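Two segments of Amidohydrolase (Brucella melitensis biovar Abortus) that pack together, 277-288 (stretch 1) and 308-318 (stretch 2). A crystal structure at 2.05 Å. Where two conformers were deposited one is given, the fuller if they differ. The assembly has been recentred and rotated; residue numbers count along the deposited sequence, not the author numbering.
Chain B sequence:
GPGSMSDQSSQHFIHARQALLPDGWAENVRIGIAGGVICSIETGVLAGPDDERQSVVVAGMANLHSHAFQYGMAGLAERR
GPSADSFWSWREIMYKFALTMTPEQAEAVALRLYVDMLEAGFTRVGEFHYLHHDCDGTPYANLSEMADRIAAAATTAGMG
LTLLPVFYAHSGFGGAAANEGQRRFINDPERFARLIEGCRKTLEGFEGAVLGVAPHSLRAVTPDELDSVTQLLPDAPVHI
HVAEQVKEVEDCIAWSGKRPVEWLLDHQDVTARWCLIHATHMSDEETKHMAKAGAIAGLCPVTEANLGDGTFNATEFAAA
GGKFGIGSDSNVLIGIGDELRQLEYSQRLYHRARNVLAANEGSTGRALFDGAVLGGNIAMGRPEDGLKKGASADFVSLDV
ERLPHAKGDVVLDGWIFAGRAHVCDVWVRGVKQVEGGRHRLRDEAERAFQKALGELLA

Stretch 1, residues 277-288: IHATHMSDEETK
Stretch 2 308-318: GDGTFNATEFA

How does stretch 2 begin its contact? Gly-308 leaves the preceding helix through a Schellman motif at phi/psi 59/35, a region that favours glycine. Asp-309 follows at -67/-50, and its carbonyl O accepts a hydrogen bond from His-281 NE2 at 2.9 Å. His-281 points its CA-to-CB bond away, but chi1 -55° and chi2 -86° bring the ring edge back to that oxygen.

Why is glycine needed next? Gly-310 sits at 145/-172, where a CB would jam against the preceding carbonyl and lie 2.8 Å from His-281 CE1. Without one, Thr-280 CG2 (chi1 m) packs 3.4 Å from Gly-310 C. The CA-to-CB bond of Thr-311, extended at -118/128, points away.

What surrounds the Phe-312 ring? Phe-312 (-69/150, chi1 t, chi2 72°) lies in register with Thr-280, their CA atoms 4.7 Å apart. Its CE1 is 4.0 Å from Ala-279 CB and 3.8 Å from Met-282 CE, the methionine being m, t, m; all three residues are buried, and both neighbours offer the ring apolar surface. Ala-279 O meets the ring edge, 3.3 Å from Phe-312 CD1.

How does one amide join the loop to the helix? Asn-313 (-82/63, chi1 m, chi2 -12°) occupies an N-cap position without a side-chain capping bond; instead its ND2 donates to Met-282 O at 2.6 Å and to Thr-287 OG1 at 3.2 Å. Thr-287 OG1 in turn donates to Ser-283 O at 2.8 Å. A water accepts from Asn-313 N at 2.8 Å and sits 2.9 Å from Ala-279 O, one of several acceptors competing for its protons.

Where do the helices meet? Residues 284-288 and 314-318 are helical, with Thr-287 and Phe-317 CA atoms 5.7 Å apart. Thr-287 (chi1 m) sets CG2 3.4 Å from Phe-317 N and 4.0 Å from Glu-316 CB. Threonine suits this buried site: its hydroxyl joins the hydrogen bonds while its methyl packs on the second helix. The CA-to-CB bonds of Ala-314, Thr-315 and Ala-318 point away, and the contact buries 591 Å² in all.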

# COMPACT_ATOMS: atom_id res chain seq x y z
N ILE B 277 1.56 19.21 -11.46
CA ILE B 277 1.93 17.88 -10.97
C ILE B 277 2.73 18.00 -9.66
O ILE B 277 3.68 18.79 -9.54
CB ILE B 277 2.73 17.09 -12.03
CG1 ILE B 277 2.01 17.14 -13.39
CG2 ILE B 277 2.91 15.63 -11.59
CD1 ILE B 277 0.63 16.47 -13.36
N HIS B 278 2.34 17.19 -8.67
CA HIS B 278 2.88 17.23 -7.30
C HIS B 278 2.40 18.40 -6.49
O HIS B 278 1.55 18.22 -5.58
CB HIS B 278 4.42 17.08 -7.26
CG HIS B 278 4.92 15.90 -8.05
ND1 HIS B 278 4.51 14.64 -7.80
CD2 HIS B 278 5.78 15.83 -9.15
CE1 HIS B 278 5.10 13.80 -8.67
NE2 HIS B 278 5.86 14.53 -9.52
N ALA B 279 2.91 19.60 -6.79
CA ALA B 279 2.56 20.79 -6.02
C ALA B 279 2.70 20.46 -4.53
O ALA B 279 1.88 20.88 -3.72
CB ALA B 279 1.13 21.23 -6.31
N THR B 280 3.77 19.73 -4.18
CA THR B 280 3.91 19.13 -2.86
C THR B 280 4.29 20.14 -1.77
O THR B 280 3.83 20.02 -0.64
CB THR B 280 4.95 18.02 -2.88
OG1 THR B 280 4.64 17.14 -3.97
CG2 THR B 280 5.03 17.27 -1.52
N HIS B 281 5.11 21.13 -2.12
CA HIS B 281 5.57 22.11 -1.15
C HIS B 281 4.97 23.44 -1.50
O HIS B 281 5.51 24.21 -2.31
CB HIS B 281 7.11 22.15 -1.10
CG HIS B 281 7.73 20.81 -0.82
ND1 HIS B 281 7.91 20.33 0.43
CD2 HIS B 281 8.13 19.80 -1.68
CE1 HIS B 281 8.42 19.09 0.38
NE2 HIS B 281 8.56 18.76 -0.91
N MET B 282 3.84 23.74 -0.86
CA MET B 282 3.19 25.04 -1.01
C MET B 282 2.91 25.69 0.34
O MET B 282 2.61 24.99 1.32
CB MET B 282 1.86 24.87 -1.73
CG MET B 282 1.97 24.53 -3.19
SD MET B 282 0.38 24.58 -4.05
CE MET B 282 -0.54 23.33 -3.14
N SER B 283 3.01 27.01 0.38
CA SER B 283 2.52 27.78 1.52
C SER B 283 1.01 27.74 1.52
O SER B 283 0.40 27.26 0.56
CB SER B 283 2.99 29.24 1.47
OG SER B 283 2.41 29.88 0.35
N ASP B 284 0.40 28.23 2.60
CA ASP B 284 -1.05 28.24 2.72
C ASP B 284 -1.63 29.18 1.67
O ASP B 284 -2.64 28.84 1.05
CB ASP B 284 -1.51 28.57 4.16
CG ASP B 284 -1.29 27.40 5.15
OD1 ASP B 284 -0.96 26.26 4.72
OD2 ASP B 284 -1.45 27.61 6.37
N GLU B 285 -0.95 30.30 1.41
CA GLU B 285 -1.39 31.26 0.39
C GLU B 285 -1.31 30.70 -1.02
O GLU B 285 -2.24 30.88 -1.80
CB GLU B 285 -0.59 32.58 0.46
N GLU B 286 -0.21 30.03 -1.36
CA GLU B 286 -0.10 29.36 -2.67
C GLU B 286 -1.21 28.33 -2.86
O GLU B 286 -1.81 28.25 -3.92
CB GLU B 286 1.22 28.62 -2.80
CG GLU B 286 2.36 29.43 -3.35
CD GLU B 286 3.68 28.66 -3.27
OE1 GLU B 286 3.94 28.01 -2.24
OE2 GLU B 286 4.44 28.70 -4.25
N THR B 287 -1.49 27.58 -1.80
CA THR B 287 -2.50 26.51 -1.87
C THR B 287 -3.87 27.09 -2.22
O THR B 287 -4.56 26.61 -3.15
CB THR B 287 -2.59 25.74 -0.54
OG1 THR B 287 -1.30 25.20 -0.22
CG2 THR B 287 -3.65 24.60 -0.57
N LYS B 288 -4.25 28.13 -1.49
CA LYS B 288 -5.52 28.82 -1.72
C LYS B 288 -5.63 29.45 -3.11
O LYS B 288 -6.65 29.29 -3.77
CB LYS B 288 -5.75 29.89 -0.65
CG LYS B 288 -5.97 29.31 0.74
CD LYS B 288 -5.97 30.38 1.83
CE LYS B 288 -6.43 29.77 3.16
NZ LYS B 288 -5.95 30.50 4.37
N GLY B 308 10.46 9.98 -1.51
CA GLY B 308 10.59 10.86 -0.32
C GLY B 308 10.33 12.35 -0.57
O GLY B 308 10.98 13.21 0.06
N ASP B 309 9.40 12.67 -1.47
CA ASP B 309 9.17 14.06 -1.87
C ASP B 309 8.62 14.91 -0.73
O ASP B 309 9.13 15.97 -0.45
CB ASP B 309 8.21 14.19 -3.04
CG ASP B 309 8.79 13.71 -4.36
OD1 ASP B 309 10.00 13.84 -4.58
OD2 ASP B 309 7.99 13.23 -5.20
N GLY B 310 7.56 14.41 -0.08
CA GLY B 310 6.87 15.17 0.94
C GLY B 310 5.39 14.90 0.91
O GLY B 310 4.91 14.05 0.14
N THR B 311 4.66 15.67 1.70
CA THR B 311 3.23 15.44 1.93
C THR B 311 2.43 16.65 1.43
O THR B 311 2.73 17.80 1.80
CB THR B 311 2.98 15.22 3.42
OG1 THR B 311 3.79 14.14 3.86
CG2 THR B 311 1.51 14.91 3.67
N PHE B 312 1.43 16.41 0.59
CA PHE B 312 0.60 17.49 0.00
C PHE B 312 -0.30 18.17 1.05
O PHE B 312 -0.79 17.51 2.00
CB PHE B 312 -0.28 16.88 -1.11
CG PHE B 312 -1.09 17.87 -1.88
CD1 PHE B 312 -0.49 18.75 -2.77
CD2 PHE B 312 -2.48 17.89 -1.75
CE1 PHE B 312 -1.26 19.65 -3.50
CE2 PHE B 312 -3.26 18.79 -2.48
CZ PHE B 312 -2.64 19.68 -3.34
N ASN B 313 -0.59 19.45 0.82
CA ASN B 313 -1.46 20.26 1.70
C ASN B 313 -2.92 19.99 1.38
O ASN B 313 -3.66 20.89 0.97
CB ASN B 313 -1.21 21.76 1.52
CG ASN B 313 0.14 22.17 2.02
OD1 ASN B 313 0.81 21.40 2.69
ND2 ASN B 313 0.57 23.39 1.67
N ALA B 314 -3.33 18.74 1.60
CA ALA B 314 -4.58 18.21 1.07
C ALA B 314 -5.86 18.83 1.68
O ALA B 314 -6.80 19.16 0.95
CB ALA B 314 -4.59 16.68 1.22
N THR B 315 -5.89 19.01 3.00
CA THR B 315 -7.11 19.57 3.64
C THR B 315 -7.30 21.05 3.27
O THR B 315 -8.39 21.45 2.87
CB THR B 315 -7.13 19.37 5.16
OG1 THR B 315 -5.98 20.01 5.73
CG2 THR B 315 -7.08 17.90 5.49
N GLU B 316 -6.21 21.82 3.32
CA GLU B 316 -6.24 23.24 2.93
C GLU B 316 -6.67 23.35 1.46
O GLU B 316 -7.53 24.16 1.12
CB GLU B 316 -4.90 23.95 3.19
N PHE B 317 -6.09 22.51 0.60
CA PHE B 317 -6.43 22.56 -0.82
C PHE B 317 -7.93 22.27 -1.06
O PHE B 317 -8.62 23.05 -1.77
CB PHE B 317 -5.53 21.64 -1.61
CG PHE B 317 -5.68 21.77 -3.10
CD1 PHE B 317 -5.34 22.94 -3.75
CD2 PHE B 317 -6.19 20.72 -3.84
CE1 PHE B 317 -5.50 23.07 -5.13
CE2 PHE B 317 -6.33 20.83 -5.21
CZ PHE B 317 -5.99 22.01 -5.86
N ALA B 318 -8.44 21.23 -0.41
CA ALA B 318 -9.85 20.82 -0.54
C ALA B 318 -10.81 21.85 0.06
O ALA B 318 -11.82 22.20 -0.56
CB ALA B 318 -10.08 19.43 0.07
O HOH W 1 0.98 21.00 -0.95